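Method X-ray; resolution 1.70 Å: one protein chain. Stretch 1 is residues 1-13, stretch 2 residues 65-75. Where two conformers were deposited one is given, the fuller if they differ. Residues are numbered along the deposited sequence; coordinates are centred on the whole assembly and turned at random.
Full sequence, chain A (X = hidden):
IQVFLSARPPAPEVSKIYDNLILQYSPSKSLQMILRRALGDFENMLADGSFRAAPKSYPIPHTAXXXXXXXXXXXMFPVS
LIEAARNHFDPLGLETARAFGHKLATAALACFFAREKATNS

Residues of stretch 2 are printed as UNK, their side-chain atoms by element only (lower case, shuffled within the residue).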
# COMPACT_ATOMS: atom_id res chain seq x y z
N ILE A 1 0.20 9.62 15.29
CA ILE A 1 0.90 10.66 14.47
C ILE A 1 0.57 10.53 12.98
O ILE A 1 0.09 9.49 12.52
CB ILE A 1 2.44 10.63 14.67
CG1 ILE A 1 3.01 9.25 14.31
CG2 ILE A 1 2.80 11.05 16.10
CD1 ILE A 1 4.47 9.28 13.87
N GLN A 2 0.86 11.59 12.23
CA GLN A 2 0.66 11.61 10.79
C GLN A 2 1.83 10.94 10.09
O GLN A 2 2.99 11.34 10.27
CB GLN A 2 0.48 13.05 10.29
CG GLN A 2 0.05 13.16 8.83
CD GLN A 2 -0.09 14.60 8.36
OE1 GLN A 2 0.72 15.46 8.70
NE2 GLN A 2 -1.11 14.85 7.55
N VAL A 3 1.53 9.92 9.29
CA VAL A 3 2.53 9.21 8.51
C VAL A 3 2.32 9.53 7.03
O VAL A 3 1.21 9.43 6.51
CB VAL A 3 2.46 7.67 8.76
CG1 VAL A 3 3.42 6.91 7.85
CG2 VAL A 3 2.77 7.37 10.22
N PHE A 4 3.40 9.94 6.37
CA PHE A 4 3.36 10.22 4.95
C PHE A 4 3.68 8.95 4.17
O PHE A 4 4.58 8.19 4.55
CB PHE A 4 4.27 11.41 4.60
CG PHE A 4 3.81 12.71 5.22
CD1 PHE A 4 2.91 13.53 4.54
CD2 PHE A 4 4.25 13.09 6.48
CE1 PHE A 4 2.46 14.73 5.12
CE2 PHE A 4 3.81 14.28 7.07
CZ PHE A 4 2.92 15.10 6.38
N LEU A 5 2.89 8.72 3.12
CA LEU A 5 2.85 7.45 2.40
C LEU A 5 2.96 7.68 0.89
O LEU A 5 2.60 8.74 0.39
CB LEU A 5 1.52 6.76 2.68
CG LEU A 5 1.14 6.59 4.16
CD1 LEU A 5 -0.37 6.66 4.32
CD2 LEU A 5 1.71 5.29 4.71
N SER A 6 3.44 6.67 0.18
CA SER A 6 3.55 6.75 -1.27
C SER A 6 3.49 5.36 -1.87
O SER A 6 3.94 4.39 -1.26
CB SER A 6 4.83 7.47 -1.70
OG SER A 6 5.98 6.78 -1.27
N ALA A 7 2.92 5.26 -3.07
CA ALA A 7 2.83 3.98 -3.76
C ALA A 7 2.67 4.17 -5.25
O ALA A 7 2.22 5.22 -5.70
CB ALA A 7 1.66 3.17 -3.22
N ARG A 8 3.03 3.14 -6.01
CA ARG A 8 2.86 3.15 -7.47
C ARG A 8 1.63 2.32 -7.84
O ARG A 8 1.38 1.28 -7.26
CB ARG A 8 4.06 2.49 -8.14
CG ARG A 8 5.35 3.26 -8.06
CD ARG A 8 6.40 2.54 -8.88
NE ARG A 8 7.64 3.30 -8.95
CZ ARG A 8 7.90 4.26 -9.84
NH1 ARG A 8 6.99 4.59 -10.76
NH2 ARG A 8 9.06 4.88 -9.81
N PRO A 9 0.88 2.76 -8.86
CA PRO A 9 -0.21 1.90 -9.31
C PRO A 9 0.28 0.52 -9.79
O PRO A 9 1.41 0.41 -10.32
CB PRO A 9 -0.82 2.69 -10.48
CG PRO A 9 -0.47 4.13 -10.17
CD PRO A 9 0.92 4.04 -9.61
N PRO A 10 -0.54 -0.52 -9.60
CA PRO A 10 -0.16 -1.86 -10.02
C PRO A 10 -0.23 -2.00 -11.54
O PRO A 10 -0.89 -1.20 -12.23
CB PRO A 10 -1.23 -2.74 -9.36
CG PRO A 10 -2.43 -1.86 -9.28
CD PRO A 10 -1.89 -0.50 -8.98
N ALA A 11 0.44 -3.04 -12.05
CA ALA A 11 0.32 -3.45 -13.45
C ALA A 11 -1.11 -3.93 -13.75
O ALA A 11 -1.81 -4.39 -12.86
CB ALA A 11 1.31 -4.56 -13.75
N PRO A 12 -1.53 -3.84 -15.03
CA PRO A 12 -2.83 -4.41 -15.35
C PRO A 12 -2.96 -5.87 -14.94
O PRO A 12 -1.97 -6.62 -14.97
CB PRO A 12 -2.90 -4.27 -16.88
CG PRO A 12 -2.08 -3.09 -17.17
CD PRO A 12 -0.92 -3.21 -16.21
N GLU A 13 -4.17 -6.24 -14.55
CA GLU A 13 -4.55 -7.59 -14.12
C GLU A 13 -4.06 -7.99 -12.72
O GLU A 13 -4.40 -9.07 -12.23
CB GLU A 13 -4.19 -8.67 -15.17
CG GLU A 13 -4.67 -8.36 -16.60
CD GLU A 13 -6.12 -8.75 -16.86
OE1 GLU A 13 -6.93 -8.85 -15.91
OE2 GLU A 13 -6.47 -8.94 -18.05
N UNK A 65 2.66 1.93 -22.78
CA UNK A 65 1.30 2.41 -22.56
C UNK A 65 1.10 2.97 -21.16
O UNK A 65 0.06 3.56 -20.87
c UNK A 65 -0.78 1.75 -25.08
c UNK A 65 -0.97 1.47 -26.43
c UNK A 65 -0.28 0.41 -27.02
c UNK A 65 0.59 -0.37 -26.25
c UNK A 65 0.77 -0.08 -24.89
c UNK A 65 0.09 0.99 -24.30
c UNK A 65 0.27 1.30 -22.83
N UNK A 66 2.09 2.78 -20.29
CA UNK A 66 1.99 3.27 -18.91
C UNK A 66 3.17 4.14 -18.51
O UNK A 66 4.33 3.72 -18.56
o UNK A 66 -0.29 1.88 -16.16
o UNK A 66 -0.92 -0.05 -16.98
c UNK A 66 0.65 1.21 -18.24
c UNK A 66 1.83 2.11 -17.93
c UNK A 66 -0.25 1.00 -17.04
N UNK A 67 2.86 5.37 -18.11
CA UNK A 67 3.86 6.32 -17.63
C UNK A 67 4.06 6.17 -16.12
O UNK A 67 3.27 5.51 -15.44
c UNK A 67 3.35 7.99 -19.51
c UNK A 67 3.45 7.76 -18.01
c UNK A 67 2.14 10.18 -19.97
c UNK A 67 3.49 9.46 -19.90
n UNK A 67 1.72 10.74 -18.66
N UNK A 68 5.13 6.78 -15.61
CA UNK A 68 5.47 6.70 -14.19
C UNK A 68 4.51 7.54 -13.35
O UNK A 68 4.37 8.74 -13.57
o UNK A 68 7.22 7.12 -12.57
c UNK A 68 6.91 7.16 -13.95
N UNK A 69 3.85 6.88 -12.40
CA UNK A 69 2.99 7.56 -11.45
C UNK A 69 3.36 7.12 -10.03
O UNK A 69 3.38 5.93 -9.73
c UNK A 69 1.48 7.25 -11.74
c UNK A 69 0.56 7.80 -10.63
c UNK A 69 1.06 7.81 -13.11
c UNK A 69 -0.16 7.15 -13.71
N UNK A 70 3.73 8.09 -9.20
CA UNK A 70 3.83 7.84 -7.77
C UNK A 70 2.78 8.69 -7.07
O UNK A 70 2.71 9.91 -7.26
c UNK A 70 5.27 8.06 -7.19
c UNK A 70 6.76 7.30 -5.25
c UNK A 70 5.72 9.53 -7.33
c UNK A 70 5.35 7.55 -5.75
N UNK A 71 1.95 8.03 -6.28
CA UNK A 71 0.86 8.68 -5.57
C UNK A 71 1.32 8.99 -4.15
O UNK A 71 1.91 8.14 -3.49
c UNK A 71 -0.64 7.24 -6.99
c UNK A 71 -1.61 8.50 -5.06
c UNK A 71 -0.39 7.76 -5.58
N UNK A 72 1.05 10.22 -3.69
CA UNK A 72 1.48 10.69 -2.37
C UNK A 72 0.29 11.00 -1.48
O UNK A 72 -0.68 11.63 -1.91
c UNK A 72 2.35 11.96 -2.49
c UNK A 72 3.53 11.86 -3.43
o UNK A 72 4.86 11.17 -1.56
n UNK A 72 5.70 10.84 -3.62
c UNK A 72 4.75 11.25 -2.79
N UNK A 73 0.36 10.55 -0.23
CA UNK A 73 -0.74 10.75 0.71
C UNK A 73 -0.23 10.75 2.15
O UNK A 73 0.93 10.42 2.40
o UNK A 73 -3.08 10.12 1.08
c UNK A 73 -1.85 9.66 0.52
c UNK A 73 -1.46 8.33 1.15
N UNK A 74 -1.10 11.15 3.08
CA UNK A 74 -0.82 11.00 4.51
C UNK A 74 -2.03 10.41 5.25
O UNK A 74 -3.15 10.41 4.73
o UNK A 74 -1.38 13.27 5.27
c UNK A 74 -0.34 12.31 5.14
N UNK A 75 -1.79 9.89 6.45
CA UNK A 75 -2.83 9.28 7.29
C UNK A 75 -2.36 9.22 8.73
O UNK A 75 -1.17 9.03 9.00
c UNK A 75 -6.05 4.58 8.37
c UNK A 75 -4.51 7.32 7.33
c UNK A 75 -4.82 5.97 6.72
n UNK A 75 -6.03 5.35 7.28
c UNK A 75 -3.19 7.88 6.78
n UNK A 75 -4.93 4.33 9.03
n UNK A 75 -7.19 4.06 8.79
O HOH W 1 3.49 11.55 1.06
O HOH W 2 -1.77 -0.03 -14.38

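Position 65 carries seven carbons, one leading into a six-membered ring, and the ring stays out of reach of stretch 1: F65. Position 66 has three carbons, the last holding two oxygens, and it points toward the first stretch, one oxygen lying 3.3 Å from P12 CD; a forked carboxylate of that length is E66. That oxygen is OE2, and water 2 ties the loops together, donating to E66 OE2 at 2.7 Å and to P10 O at 2.6 Å.

At position 67 four carbons in a row end in nitrogen, touching nothing on stretch 1: K67. Position 68 has one carbon and one oxygen, and the oxygen lies 3.1 Å from R8 NH1, which donates a hydrogen bond to it: S68. The hydroxyl lies near the guanidinium plane, so an extended arginine can clip the loop from a distance.

Position 69 holds four carbons, forked at the first with one arm two carbons long, and the one-carbon arm packs 3.8 Å from P9 CG, which gives I69. The price sits on the backbone: I69 O, 3.1 Å from P9 CD, is buried without a polar partner, and P9 has no N-H to offer it. Position 70 shows the same fork, the end of its longer arm reaching 4.0 Å from S6 CB, and is I70.

Position 71 begins the strand. One carbon carries two more, one of them 4.4 Å from P9 CD, which makes it V71. Its backbone pairs with A7 in both directions, A7 N to V71 O at 3.1 Å and V71 N to A7 O at 2.9 Å.

Position 72 has three carbons, the third bearing one nitrogen and one oxygen, the oxygen 3.7 Å from S6 CB on the same face of the sheet: Q72.

Position 73 has a carbon carrying one oxygen and one carbon, the latter 3.7 Å from L5 CB, so it is T73. Beside this contact runs a short backbone pair: L5 N to T73 O at 2.7 Å, T73 N to L5 O at 2.9 Å.

Position 74 has one carbon, 3.5 Å from F4 CD1, and one oxygen, 2.8 Å from Q2 NE2: S74.

Position 75 has three carbons, a nitrogen, then a carbon with two nitrogens; its CB rests 3.9 Å from L5 CD1, while the far end leads away: R75.

The contact is an antiparallel ladder. V3, L5 and A7 exchange paired hydrogen bonds with R75, T73 and V71, and their side chains share one face; F4 and S6 meet S74 and Q72 on the other. Beyond the ladder, proline packing, an arginine clip and a bridging water continue the contact.

Stretch 2 (65-75) FEKSIIVQTSR
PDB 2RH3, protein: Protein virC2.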